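Local coordinates for histidine triad (HIT) protein (Sinorhizobium meliloti, PDB 3NRD) that probably binds nucleotides and may act as a nucleotide hydrolase or transferase, as other members of the histidine triad family do, at residues Met2-Leu7 with Val40-Ala44; Leu11-Ile16 with Arg27-Asp31; Gly70-Ala74 with Arg130-Leu135. One frame throughout, in Å; residues are numbered along the deposited sequence.

Contact 1 of 3, residues Met2-Leu7 with Val40-Ala44; sequences MTTFTL and VPQRA. With SO4 (sulfate ion), chain G; SO4 (sulfate ion), chain I.
The N-terminal segment Met2-Leu7 packs on Val40-Ala44, where strand 36-41 of the HIT-domain sheet runs out into a loop. Met2 to Thr4 form a short 3-10 turn, with Phe5 N bonded to Met2 O at 3.2 Å. Phe5 to Leu7 are extended. On the other side, Gln42 is the centre of an inverse gamma turn, closed by a weak Arg43 N to Pro41 O bond of 2.9 Å. The CA atoms of Met2 and Gln42 are 5.4 Å apart.

Aromatic and apolar contacts centre on Phe5 (chi1 t, chi2 83°). Gln42 CA makes a CH-pi contact over the Phe5 ring face, 3.6 Å from the centroid. Phe5 CZ meets Val40 CG1 at 3.6 Å, and Leu7 CD1 reaches the same CG1 at 3.8 Å. At the ring edge, Phe5 CE1 lies 3.4 Å from Arg43 O.

Selenomethionine Met2 lays CE over a guanidinium face, 3.5 Å from Arg43 NH2. That arginine is salt-bridged to Asp56.

Two sulfates probably come from crystallisation. Ala44 N hydrogen-bonds O4 of the chain G sulfate at 2.8 Å, and Gln42 NE2 hydrogen-bonds O4 of the chain I sulfate at 3.2 Å. Gln42 OE1 bonds Gln25.

No hydrogen bond joins the segments, so their mutual attachment rests on van der Waals and CH-pi contact.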
HETATM    1  N   MSE A   2       0.146  12.625  20.858  1.00 30.67           N
HETATM    2  CA  MSE A   2       0.316  13.192  19.524  1.00 30.31           C
HETATM    3  C   MSE A   2       1.051  14.526  19.483  1.00 30.97           C
HETATM    4  O   MSE A   2       1.715  14.809  18.490  1.00 30.71           O
HETATM    5  CB  MSE A   2      -1.033  13.386  18.818  1.00 29.17           C
HETATM    6  CG  MSE A   2      -1.747  12.108  18.475  1.00 27.33           C
HETATM    7 SE   MSE A   2      -3.205  12.422  17.221  0.75 23.19          SE
HETATM    8  CE  MSE A   2      -4.343  10.936  17.727  1.00 24.36           C
ATOM      9  N   THR A   3       0.927  15.327  20.538  1.00 31.91           N
ATOM     10  CA  THR A   3       1.528  16.642  20.575  1.00 33.23           C
ATOM     11  C   THR A   3       3.058  16.561  20.680  1.00 33.29           C
ATOM     12  O   THR A   3       3.709  17.494  20.249  1.00 35.44           O
ATOM     13  CB  THR A   3       0.955  17.525  21.732  1.00 34.56           C
ATOM     14  OG1 THR A   3       1.354  16.989  22.995  1.00 37.22           O
ATOM     15  CG2 THR A   3      -0.595  17.608  21.674  1.00 34.06           C
ATOM     16  N   THR A   4       3.621  15.467  21.205  1.00 32.64           N
ATOM     17  CA  THR A   4       5.084  15.262  21.241  1.00 32.45           C
ATOM     18  C   THR A   4       5.606  14.380  20.102  1.00 31.25           C
ATOM     19  O   THR A   4       6.789  14.051  20.083  1.00 31.00           O
ATOM     20  CB  THR A   4       5.545  14.644  22.581  1.00 33.52           C
ATOM     21  OG1 THR A   4       4.890  13.383  22.781  1.00 34.72           O
ATOM     22  CG2 THR A   4       5.263  15.621  23.767  1.00 34.24           C
ATOM     23  N   PHE A   5       4.742  13.986  19.163  1.00 29.10           N
ATOM     24  CA  PHE A   5       5.168  13.101  18.077  1.00 28.26           C
ATOM     25  C   PHE A   5       6.225  13.796  17.205  1.00 28.19           C
ATOM     26  O   PHE A   5       6.058  14.964  16.894  1.00 29.18           O
ATOM     27  CB  PHE A   5       3.967  12.656  17.218  1.00 26.36           C
ATOM     28  CG  PHE A   5       4.361  12.018  15.930  1.00 26.00           C
ATOM     29  CD1 PHE A   5       4.707  10.681  15.886  1.00 24.98           C
ATOM     30  CD2 PHE A   5       4.365  12.754  14.753  1.00 25.00           C
ATOM     31  CE1 PHE A   5       5.071  10.080  14.703  1.00 25.07           C
ATOM     32  CE2 PHE A   5       4.741  12.169  13.558  1.00 25.37           C
ATOM     33  CZ  PHE A   5       5.097  10.828  13.528  1.00 25.34           C
ATOM     34  N   THR A   6       7.300  13.098  16.838  1.00 28.06           N
ATOM     35  CA  THR A   6       8.341  13.670  15.950  1.00 28.35           C
ATOM     36  C   THR A   6       8.302  13.042  14.559  1.00 26.74           C
ATOM     37  O   THR A   6       8.468  11.830  14.402  1.00 26.47           O
ATOM     38  CB  THR A   6       9.731  13.463  16.507  1.00 29.32           C
ATOM     39  OG1 THR A   6       9.717  13.811  17.887  1.00 33.15           O
ATOM     40  CG2 THR A   6      10.781  14.314  15.740  1.00 29.65           C
ATOM     41  N   LEU A   7       8.088  13.880  13.552  1.00 26.18           N
ATOM     42  CA  LEU A   7       8.176  13.466  12.175  1.00 25.16           C
ATOM     43  C   LEU A   7       9.627  13.135  11.865  1.00 25.00           C
ATOM     44  O   LEU A   7      10.530  13.854  12.290  1.00 25.55           O
ATOM     45  CB  LEU A   7       7.654  14.585  11.266  1.00 25.25           C
ATOM     46  CG  LEU A   7       7.542  14.285   9.783  1.00 24.37           C
ATOM     47  CD1 LEU A   7       6.481  13.208   9.489  1.00 23.78           C
ATOM     48  CD2 LEU A   7       7.257  15.586   9.042  1.00 22.63           C
ATOM     49  N   VAL A  40       0.994  10.370   7.837  1.00 17.50           N
ATOM     50  CA  VAL A  40       1.937   9.931   8.885  1.00 17.12           C
ATOM     51  C   VAL A  40       1.152   9.904  10.179  1.00 17.06           C
ATOM     52  O   VAL A  40       0.856  10.981  10.714  1.00 16.94           O
ATOM     53  CB  VAL A  40       3.136  10.844   8.995  1.00 17.67           C
ATOM     54  CG1 VAL A  40       4.118  10.303  10.125  1.00 15.61           C
ATOM     55  CG2 VAL A  40       3.807  10.980   7.623  1.00 15.55           C
ATOM     56  N   PRO A  41       0.741   8.700  10.633  1.00 17.85           N
ATOM     57  CA  PRO A  41       0.042   8.590  11.917  1.00 18.83           C
ATOM     58  C   PRO A  41       0.938   9.086  13.026  1.00 19.70           C
ATOM     59  O   PRO A  41       2.088   8.656  13.119  1.00 20.70           O
ATOM     60  CB  PRO A  41      -0.179   7.095  12.097  1.00 18.78           C
ATOM     61  CG  PRO A  41       0.111   6.465  10.826  1.00 19.26           C
ATOM     62  CD  PRO A  41       0.845   7.392   9.955  1.00 17.58           C
ATOM     63  N   GLN A  42       0.404   9.919  13.907  1.00 20.52           N
ATOM     64  CA  GLN A  42       1.218  10.597  14.928  1.00 21.86           C
ATOM     65  C   GLN A  42       1.332   9.755  16.199  1.00 22.18           C
ATOM     66  O   GLN A  42       0.960  10.187  17.295  1.00 23.69           O
ATOM     67  CB  GLN A  42       0.612  11.938  15.214  1.00 22.55           C
ATOM     68  CG  GLN A  42       0.488  12.819  13.998  1.00 23.15           C
ATOM     69  CD  GLN A  42      -0.279  14.078  14.309  1.00 25.10           C
ATOM     70  OE1 GLN A  42       0.310  15.138  14.425  1.00 24.23           O
ATOM     71  NE2 GLN A  42      -1.598  13.963  14.446  1.00 25.29           N
ATOM     72  N   ARG A  43       1.856   8.545  16.032  1.00 21.75           N
ATOM     73  CA  ARG A  43       2.180   7.635  17.120  1.00 22.29           C
ATOM     74  C   ARG A  43       3.683   7.339  17.065  1.00 22.48           C
ATOM     75  O   ARG A  43       4.220   7.060  16.014  1.00 21.81           O
ATOM     76  CB  ARG A  43       1.378   6.340  16.998  1.00 21.83           C
ATOM     77  CG  ARG A  43      -0.122   6.475  16.925  1.00 22.14           C
ATOM     78  CD  ARG A  43      -0.697   7.098  18.187  1.00 23.80           C
ATOM     79  NE  ARG A  43      -2.161   7.053  18.254  1.00 24.90           N
ATOM     80  CZ  ARG A  43      -2.932   7.835  19.019  1.00 25.92           C
ATOM     81  NH1 ARG A  43      -2.410   8.811  19.774  1.00 27.05           N
ATOM     82  NH2 ARG A  43      -4.246   7.666  18.993  1.00 24.65           N
ATOM     83  N   ALA A  44       4.346   7.403  18.211  1.00 24.06           N
ATOM     84  CA  ALA A  44       5.781   7.164  18.315  1.00 25.33           C
ATOM     85  C   ALA A  44       6.169   5.717  18.021  1.00 25.84           C
ATOM     86  O   ALA A  44       5.435   4.790  18.356  1.00 25.11           O
ATOM     87  CB  ALA A  44       6.282   7.558  19.716  1.00 26.58           C
TER
HETATM   88  S   SO4 G 205       2.551   7.567  21.691  1.00 46.97           S
HETATM   89  O1  SO4 G 205       1.639   6.539  21.242  1.00 49.75           O
HETATM   90  O2  SO4 G 205       1.825   8.472  22.550  1.00 48.26           O
HETATM   91  O3  SO4 G 205       3.594   6.904  22.450  1.00 47.97           O
HETATM   92  O4  SO4 G 205       3.110   8.293  20.555  1.00 45.46           O
HETATM   93  S   SO4 I 215      -5.296  16.170  15.878  0.50 50.93           S
HETATM   94  O1  SO4 I 215      -6.555  16.098  15.174  0.50 50.48           O
HETATM   95  O2  SO4 I 215      -5.096  17.586  16.191  0.50 51.25           O
HETATM   96  O3  SO4 I 215      -5.358  15.368  17.096  0.50 48.96           O
HETATM   97  O4  SO4 I 215      -4.226  15.676  15.025  0.50 49.79           O

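Contact 2 of 3, residues Leu11-Ile16 with Arg27-Asp31; sequences LERDGI and RLMND
This is the open end of the beta hairpin formed by strands 15-20 and 24-29 of the HIT-domain sheet, entered from helix 9-14. Leu11 to Asp14 are helical. Gly15 (phi/psi -121/146°) turns the chain into the strand. The register is antiparallel. Gly15 and Met29 form a non-hydrogen-bonded pair, CA to CA 4.2 Å; Ile16 and Leu28 form a hydrogen-bonded pair, Ile16 CA to Leu28 CA 5.0 Å.

The backbone polar groups pair well. Ile16 N gives to Leu28 O at 2.7 Å, and Leu28 N returns to Ile16 O at 2.8 Å. Beyond Gly15, Asn30 N gives to Asp14 O at 2.8 Å. Asn30 is the centre of an inverse gamma turn, and its OD1 accepts from Trp119 N.

Arg27 (chi1 m, chi2 t, chi3 p) folds over the helix end. Its bonds here are weak: Arg27 NE to Leu11 O at 3.0 Å, Arg27 NH2 to Glu12 O at 3.0 Å and Arg27 NH2 to Gly15 O at 2.7 Å. Glu12 OE2 adds a salt bridge to Arg27 NH2 at 3.3 Å. Leu11 O also takes a weak bond from Gly15 N.

Ile16 and Leu28 share a sheet face, covered by helix 121-134; Ile16 CD1 lies 4.1 Å from Leu28 CD2.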
ATOM      1  N   LEU A  11      11.227  12.563   5.984  1.00 23.55           N
ATOM      2  CA  LEU A  11       9.845  12.915   5.599  1.00 23.17           C
ATOM      3  C   LEU A  11       9.576  14.419   5.748  1.00 25.21           C
ATOM      4  O   LEU A  11       8.751  15.009   5.001  1.00 25.49           O
ATOM      5  CB  LEU A  11       8.821  12.142   6.437  1.00 22.62           C
ATOM      6  CG  LEU A  11       8.757  10.608   6.375  1.00 21.71           C
ATOM      7  CD1 LEU A  11       7.603  10.021   7.207  1.00 18.76           C
ATOM      8  CD2 LEU A  11       8.602  10.141   4.957  1.00 20.11           C
ATOM      9  N   GLU A  12      10.230  15.023   6.736  1.00 26.66           N
ATOM     10  CA  GLU A  12      10.243  16.471   6.925  1.00 27.97           C
ATOM     11  C   GLU A  12      10.820  17.136   5.685  1.00 28.33           C
ATOM     12  O   GLU A  12      10.213  18.055   5.119  1.00 27.87           O
ATOM     13  CB  GLU A  12      11.072  16.828   8.165  1.00 29.05           C
ATOM     14  CG  GLU A  12      11.135  18.300   8.546  1.00 32.82           C
ATOM     15  CD  GLU A  12       9.929  18.707   9.323  1.00 38.69           C
ATOM     16  OE1 GLU A  12       9.862  18.357  10.527  1.00 42.93           O
ATOM     17  OE2 GLU A  12       9.036  19.357   8.733  1.00 41.28           O
ATOM     18  N   ARG A  13      11.972  16.639   5.260  1.00 28.38           N
ATOM     19  CA  ARG A  13      12.667  17.190   4.105  1.00 29.16           C
ATOM     20  C   ARG A  13      11.925  16.965   2.784  1.00 27.92           C
ATOM     21  O   ARG A  13      11.808  17.901   2.002  1.00 27.87           O
ATOM     22  CB  ARG A  13      14.075  16.604   3.989  1.00 29.96           C
ATOM     23  CG  ARG A  13      14.946  17.378   2.990  1.00 36.16           C
ATOM     24  CD  ARG A  13      16.309  16.760   2.807  1.00 42.19           C
ATOM     25  NE  ARG A  13      16.165  15.422   2.206  1.00 46.38           N
ATOM     26  CZ  ARG A  13      16.673  14.276   2.677  1.00 49.51           C
ATOM     27  NH1 ARG A  13      17.422  14.218   3.793  1.00 50.81           N
ATOM     28  NH2 ARG A  13      16.440  13.151   2.000  1.00 50.40           N
ATOM     29  N   ASP A  14      11.452  15.739   2.535  1.00 26.22           N
ATOM     30  CA  ASP A  14      10.928  15.378   1.218  1.00 25.61           C
ATOM     31  C   ASP A  14       9.467  15.733   0.980  1.00 24.52           C
ATOM     32  O   ASP A  14       9.007  15.629  -0.146  1.00 24.07           O
ATOM     33  CB  ASP A  14      11.131  13.862   0.953  1.00 25.14           C
ATOM     34  CG  ASP A  14      12.597  13.483   0.748  1.00 27.67           C
ATOM     35  OD1 ASP A  14      13.466  14.355   0.527  1.00 29.20           O
ATOM     36  OD2 ASP A  14      12.878  12.274   0.781  1.00 31.83           O
ATOM     37  N   GLY A  15       8.736  16.075   2.037  1.00 24.56           N
ATOM     38  CA  GLY A  15       7.311  16.313   1.965  1.00 24.51           C
ATOM     39  C   GLY A  15       7.003  17.723   2.420  1.00 25.08           C
ATOM     40  O   GLY A  15       7.687  18.247   3.307  1.00 26.91           O
ATOM     41  N   ILE A  16       5.987  18.335   1.814  1.00 24.65           N
ATOM     42  CA  ILE A  16       5.510  19.661   2.187  1.00 24.19           C
ATOM     43  C   ILE A  16       4.293  19.483   3.100  1.00 23.56           C
ATOM     44  O   ILE A  16       3.377  18.786   2.710  1.00 21.20           O
ATOM     45  CB  ILE A  16       5.060  20.435   0.958  1.00 24.76           C
ATOM     46  CG1 ILE A  16       6.234  20.648  -0.035  1.00 25.27           C
ATOM     47  CG2 ILE A  16       4.415  21.778   1.397  1.00 25.00           C
ATOM     48  CD1 ILE A  16       5.799  20.905  -1.495  1.00 25.15           C
ATOM     49  N   ARG A  27       1.239  15.183   4.223  1.00 22.04           N
ATOM     50  CA  ARG A  27       2.257  15.907   3.491  1.00 22.16           C
ATOM     51  C   ARG A  27       2.139  15.623   2.024  1.00 21.42           C
ATOM     52  O   ARG A  27       1.770  14.547   1.651  1.00 20.77           O
ATOM     53  CB  ARG A  27       3.636  15.517   3.955  1.00 22.07           C
ATOM     54  CG  ARG A  27       3.841  15.786   5.411  1.00 25.18           C
ATOM     55  CD  ARG A  27       5.223  15.443   5.872  1.00 26.08           C
ATOM     56  NE  ARG A  27       6.224  16.473   5.624  1.00 27.01           N
ATOM     57  CZ  ARG A  27       6.369  17.595   6.320  1.00 28.33           C
ATOM     58  NH1 ARG A  27       5.525  17.930   7.289  1.00 29.94           N
ATOM     59  NH2 ARG A  27       7.366  18.418   6.015  1.00 29.42           N
ATOM     60  N   LEU A  28       2.477  16.609   1.210  1.00 21.31           N
ATOM     61  CA  LEU A  28       2.545  16.453  -0.229  1.00 21.02           C
ATOM     62  C   LEU A  28       3.969  16.093  -0.504  1.00 20.83           C
ATOM     63  O   LEU A  28       4.850  16.887  -0.194  1.00 22.77           O
ATOM     64  CB  LEU A  28       2.179  17.769  -0.933  1.00 20.53           C
ATOM     65  CG  LEU A  28       2.332  17.866  -2.449  1.00 22.63           C
ATOM     66  CD1 LEU A  28       1.264  16.960  -3.181  1.00 22.72           C
ATOM     67  CD2 LEU A  28       2.290  19.336  -2.896  1.00 19.59           C
HETATM   68  N   MSE A  29       4.221  14.918  -1.051  1.00 20.14           N
HETATM   69  CA  MSE A  29       5.555  14.521  -1.463  0.50 20.23           C
HETATM   70  C   MSE A  29       6.014  15.534  -2.490  1.00 20.94           C
HETATM   71  O   MSE A  29       5.249  15.855  -3.418  1.00 20.53           O
HETATM   72  CB  MSE A  29       5.533  13.111  -2.064  0.50 19.81           C
HETATM   73  CG  MSE A  29       6.856  12.590  -2.550  0.50 20.54           C
HETATM   74 SE   MSE A  29       8.097  12.261  -1.136  0.38 20.85          SE
HETATM   75  CE  MSE A  29       7.540  10.457  -0.633  0.50 20.36           C
ATOM     76  N   ASN A  30       7.236  16.051  -2.332  1.00 21.00           N
ATOM     77  CA  ASN A  30       7.684  17.099  -3.204  1.00 21.66           C
ATOM     78  C   ASN A  30       8.244  16.533  -4.513  1.00 22.24           C
ATOM     79  O   ASN A  30       9.428  16.676  -4.826  1.00 23.18           O
ATOM     80  CB  ASN A  30       8.678  17.989  -2.506  1.00 22.23           C
ATOM     81  CG  ASN A  30       8.911  19.290  -3.253  1.00 23.90           C
ATOM     82  OD1 ASN A  30       8.206  19.625  -4.205  1.00 23.97           O
ATOM     83  ND2 ASN A  30       9.888  20.033  -2.805  1.00 25.00           N
ATOM     84  N   ASP A  31       7.351  15.935  -5.289  1.00 21.77           N
ATOM     85  CA  ASP A  31       7.672  15.394  -6.580  1.00 22.52           C
ATOM     86  C   ASP A  31       6.409  15.602  -7.377  1.00 22.41           C
ATOM     87  O   ASP A  31       5.494  14.830  -7.264  1.00 21.93           O
ATOM     88  CB  ASP A  31       8.030  13.935  -6.452  1.00 21.66           C
ATOM     89  CG  ASP A  31       8.519  13.343  -7.732  1.00 23.62           C
ATOM     90  OD1 ASP A  31       8.404  13.966  -8.813  1.00 23.97           O
ATOM     91  OD2 ASP A  31       9.056  12.230  -7.650  1.00 24.44           O
TER

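Contact 3 of 3, residues Gly70-Ala74 with Arg130-Leu135; sequences GLKKA and RIMENL
Helix 54-75, near its C-terminal end, meets the last turn of the C-terminal helix 121-134. The axes of helical segments 70-74 and 130-134 approach to 8.3 Å and cross at 117°. Gly70 and Leu135 have CA atoms 4.3 Å apart; Ala74 CA and Ile131 CA are 5.8 Å apart. Gly70 lets the backbones close up, with its CA 3.5 Å from Asn134 O in a CA-H...O contact. A CB on Gly70 would clash with Leu135 CD2. The contact packs the C-terminal helix against the long helix of the HIT domain, whose Leu71 (chi1 t, chi2 p) touches strands 79-84 and 94-99.

Arg130 runs out to NE with chi1 at -149°, off the usual wells, and chi2 t, so Arg130 NE gives a straight hydrogen bond to Ala74 O at 2.8 Å. Asn134 (chi1 m) folds back along its own helix, and ND2 bonds Arg130 O at 2.7 Å. That amide also packs between the helices: Ala74 CB is 3.6 Å from Asn134 ND2. Lys73, all t, passes Asn134 OD1 with CG at 3.3 Å.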
ATOM      1  N   GLY A  70     -10.674  11.709  -1.974  1.00 21.33           N
ATOM      2  CA  GLY A  70     -10.460  13.139  -2.160  1.00 21.44           C
ATOM      3  C   GLY A  70      -9.417  13.448  -3.219  1.00 21.45           C
ATOM      4  O   GLY A  70      -9.628  14.301  -4.064  1.00 21.63           O
ATOM      5  N   LEU A  71      -8.297  12.741  -3.165  1.00 20.44           N
ATOM      6  CA  LEU A  71      -7.227  12.931  -4.135  1.00 20.89           C
ATOM      7  C   LEU A  71      -7.711  12.610  -5.526  1.00 22.02           C
ATOM      8  O   LEU A  71      -7.396  13.360  -6.457  1.00 22.97           O
ATOM      9  CB  LEU A  71      -5.994  12.080  -3.770  1.00 20.03           C
ATOM     10  CG  LEU A  71      -4.779  12.169  -4.687  1.00 20.85           C
ATOM     11  CD1 LEU A  71      -4.270  13.589  -4.814  1.00 18.44           C
ATOM     12  CD2 LEU A  71      -3.645  11.218  -4.173  1.00 19.48           C
ATOM     13  N   LYS A  72      -8.490  11.527  -5.671  1.00 22.31           N
ATOM     14  CA  LYS A  72      -9.000  11.126  -6.969  1.00 23.04           C
ATOM     15  C   LYS A  72      -9.949  12.170  -7.509  1.00 23.89           C
ATOM     16  O   LYS A  72      -9.882  12.522  -8.688  1.00 24.13           O
ATOM     17  CB  LYS A  72      -9.690   9.761  -6.924  1.00 23.83           C
ATOM     18  CG  LYS A  72      -9.947   9.154  -8.325  1.00 24.48           C
ATOM     19  CD  LYS A  72     -10.559   7.718  -8.241  1.00 27.87           C
ATOM     20  CE  LYS A  72     -10.882   7.064  -9.622  1.00 31.02           C
ATOM     21  NZ  LYS A  72     -10.957   5.521  -9.565  1.00 30.20           N
ATOM     22  N   LYS A  73     -10.822  12.681  -6.650  1.00 24.60           N
ATOM     23  CA  LYS A  73     -11.742  13.750  -7.042  1.00 26.09           C
ATOM     24  C   LYS A  73     -10.977  15.032  -7.455  1.00 25.55           C
ATOM     25  O   LYS A  73     -11.255  15.601  -8.503  1.00 26.22           O
ATOM     26  CB  LYS A  73     -12.765  14.023  -5.913  1.00 27.37           C
ATOM     27  CG  LYS A  73     -13.950  14.848  -6.378  1.00 32.83           C
ATOM     28  CD  LYS A  73     -14.984  15.121  -5.276  1.00 38.70           C
ATOM     29  CE  LYS A  73     -16.106  16.032  -5.825  1.00 41.86           C
ATOM     30  NZ  LYS A  73     -17.013  16.519  -4.742  1.00 44.79           N
ATOM     31  N   ALA A  74      -9.999  15.444  -6.656  1.00 23.48           N
ATOM     32  CA  ALA A  74      -9.240  16.681  -6.928  1.00 24.43           C
ATOM     33  C   ALA A  74      -8.393  16.607  -8.219  1.00 24.39           C
ATOM     34  O   ALA A  74      -8.250  17.622  -8.905  1.00 25.41           O
ATOM     35  CB  ALA A  74      -8.363  17.059  -5.742  1.00 22.28           C
ATOM     36  N   ARG A 130      -6.870  22.564  -3.045  1.00 28.82           N
ATOM     37  CA  ARG A 130      -7.745  21.751  -3.858  1.00 29.02           C
ATOM     38  C   ARG A 130      -8.028  20.407  -3.181  1.00 28.42           C
ATOM     39  O   ARG A 130      -9.170  19.944  -3.146  1.00 27.74           O
ATOM     40  CB  ARG A 130      -7.098  21.547  -5.209  1.00 29.09           C
ATOM     41  CG  ARG A 130      -8.052  21.411  -6.299  1.00 32.27           C
ATOM     42  CD  ARG A 130      -7.350  21.078  -7.619  1.00 34.23           C
ATOM     43  NE  ARG A 130      -8.318  20.435  -8.501  1.00 36.00           N
ATOM     44  CZ  ARG A 130      -9.279  21.076  -9.187  1.00 38.26           C
ATOM     45  NH1 ARG A 130      -9.421  22.404  -9.145  1.00 38.45           N
ATOM     46  NH2 ARG A 130     -10.118  20.374  -9.938  1.00 39.27           N
ATOM     47  N   ILE A 131      -6.991  19.809  -2.598  1.00 27.65           N
ATOM     48  CA  ILE A 131      -7.158  18.579  -1.853  1.00 27.31           C
ATOM     49  C   ILE A 131      -8.123  18.827  -0.699  1.00 28.01           C
ATOM     50  O   ILE A 131      -9.135  18.143  -0.597  1.00 27.38           O
ATOM     51  CB  ILE A 131      -5.804  18.022  -1.325  1.00 26.73           C
ATOM     52  CG1 ILE A 131      -4.921  17.596  -2.478  1.00 26.00           C
ATOM     53  CG2 ILE A 131      -6.007  16.826  -0.430  1.00 25.78           C
ATOM     54  CD1 ILE A 131      -3.451  17.731  -2.124  1.00 30.59           C
HETATM   55  N   MSE A 132      -7.848  19.855   0.103  1.00 29.05           N
HETATM   56  CA  MSE A 132      -8.656  20.151   1.294  1.00 30.19           C
HETATM   57  C   MSE A 132     -10.128  20.424   0.968  1.00 30.86           C
HETATM   58  O   MSE A 132     -11.008  20.038   1.747  1.00 31.49           O
HETATM   59  CB  MSE A 132      -8.083  21.347   2.088  1.00 30.70           C
HETATM   60  CG  MSE A 132      -6.659  21.206   2.595  1.00 31.75           C
HETATM   61 SE   MSE A 132      -6.341  19.589   3.491  0.75 31.82          SE
HETATM   62  CE  MSE A 132      -6.736  20.332   5.227  1.00 35.53           C
ATOM     63  N   GLU A 133     -10.379  21.041  -0.187  1.00 31.39           N
ATOM     64  CA  GLU A 133     -11.737  21.270  -0.715  1.00 32.40           C
ATOM     65  C   GLU A 133     -12.476  20.042  -1.211  1.00 31.54           C
ATOM     66  O   GLU A 133     -13.692  20.132  -1.461  1.00 31.45           O
ATOM     67  CB  GLU A 133     -11.698  22.253  -1.897  1.00 33.58           C
ATOM     68  CG  GLU A 133     -11.397  23.703  -1.496  1.00 38.43           C
ATOM     69  CD  GLU A 133     -10.904  24.597  -2.673  1.00 42.81           C
ATOM     70  OE1 GLU A 133     -11.006  24.192  -3.867  1.00 43.16           O
ATOM     71  OE2 GLU A 133     -10.420  25.716  -2.375  1.00 45.74           O
ATOM     72  N   ASN A 134     -11.742  18.947  -1.429  1.00 29.37           N
ATOM     73  CA  ASN A 134     -12.269  17.713  -1.974  1.00 29.19           C
ATOM     74  C   ASN A 134     -12.325  16.539  -1.010  1.00 28.80           C
ATOM     75  O   ASN A 134     -12.937  15.520  -1.325  1.00 28.26           O
ATOM     76  CB  ASN A 134     -11.415  17.327  -3.182  1.00 29.23           C
ATOM     77  CG  ASN A 134     -11.845  18.060  -4.429  1.00 29.42           C
ATOM     78  OD1 ASN A 134     -12.808  17.669  -5.040  1.00 28.58           O
ATOM     79  ND2 ASN A 134     -11.158  19.148  -4.780  1.00 27.45           N
ATOM     80  N   LEU A 135     -11.665  16.650   0.143  1.00 28.51           N
ATOM     81  CA  LEU A 135     -11.759  15.619   1.156  1.00 28.79           C
ATOM     82  C   LEU A 135     -13.201  15.473   1.603  1.00 29.13           C
ATOM     83  O   LEU A 135     -13.948  16.454   1.598  1.00 29.04           O
ATOM     84  CB  LEU A 135     -10.877  15.934   2.361  1.00 28.62           C
ATOM     85  CG  LEU A 135      -9.372  15.948   2.123  1.00 29.65           C
ATOM     86  CD1 LEU A 135      -8.559  16.115   3.441  1.00 31.05           C
ATOM     87  CD2 LEU A 135      -8.978  14.685   1.421  1.00 29.50           C
ATOM     88  OXT LEU A 135     -13.629  14.358   1.938  1.00 28.38           O
TER

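How the contacts relate
From the N terminus, Met2-Leu7 comes first and Leu11-Ile16 follows. The chain then makes the hairpin and returns at Arg27-Asp31, closing contact 2. One strand later Val40-Ala44 closes contact 1, so contact 2 sits wholly within the longer loop of contact 1. The two touch: Leu7 CD2 lies 3.4 Å from Arg27 NH1, and Val40 CG2 lies 3.9 Å from Leu11 CD1. Together they tie the N-terminal segment and helix 9-14 to neighbouring strands 24-29 and 36-41. Contact 3 opens afterwards, in series with both. It joins helix 54-75 to the C-terminal helix, its centre about 24 Å from that of contact 1.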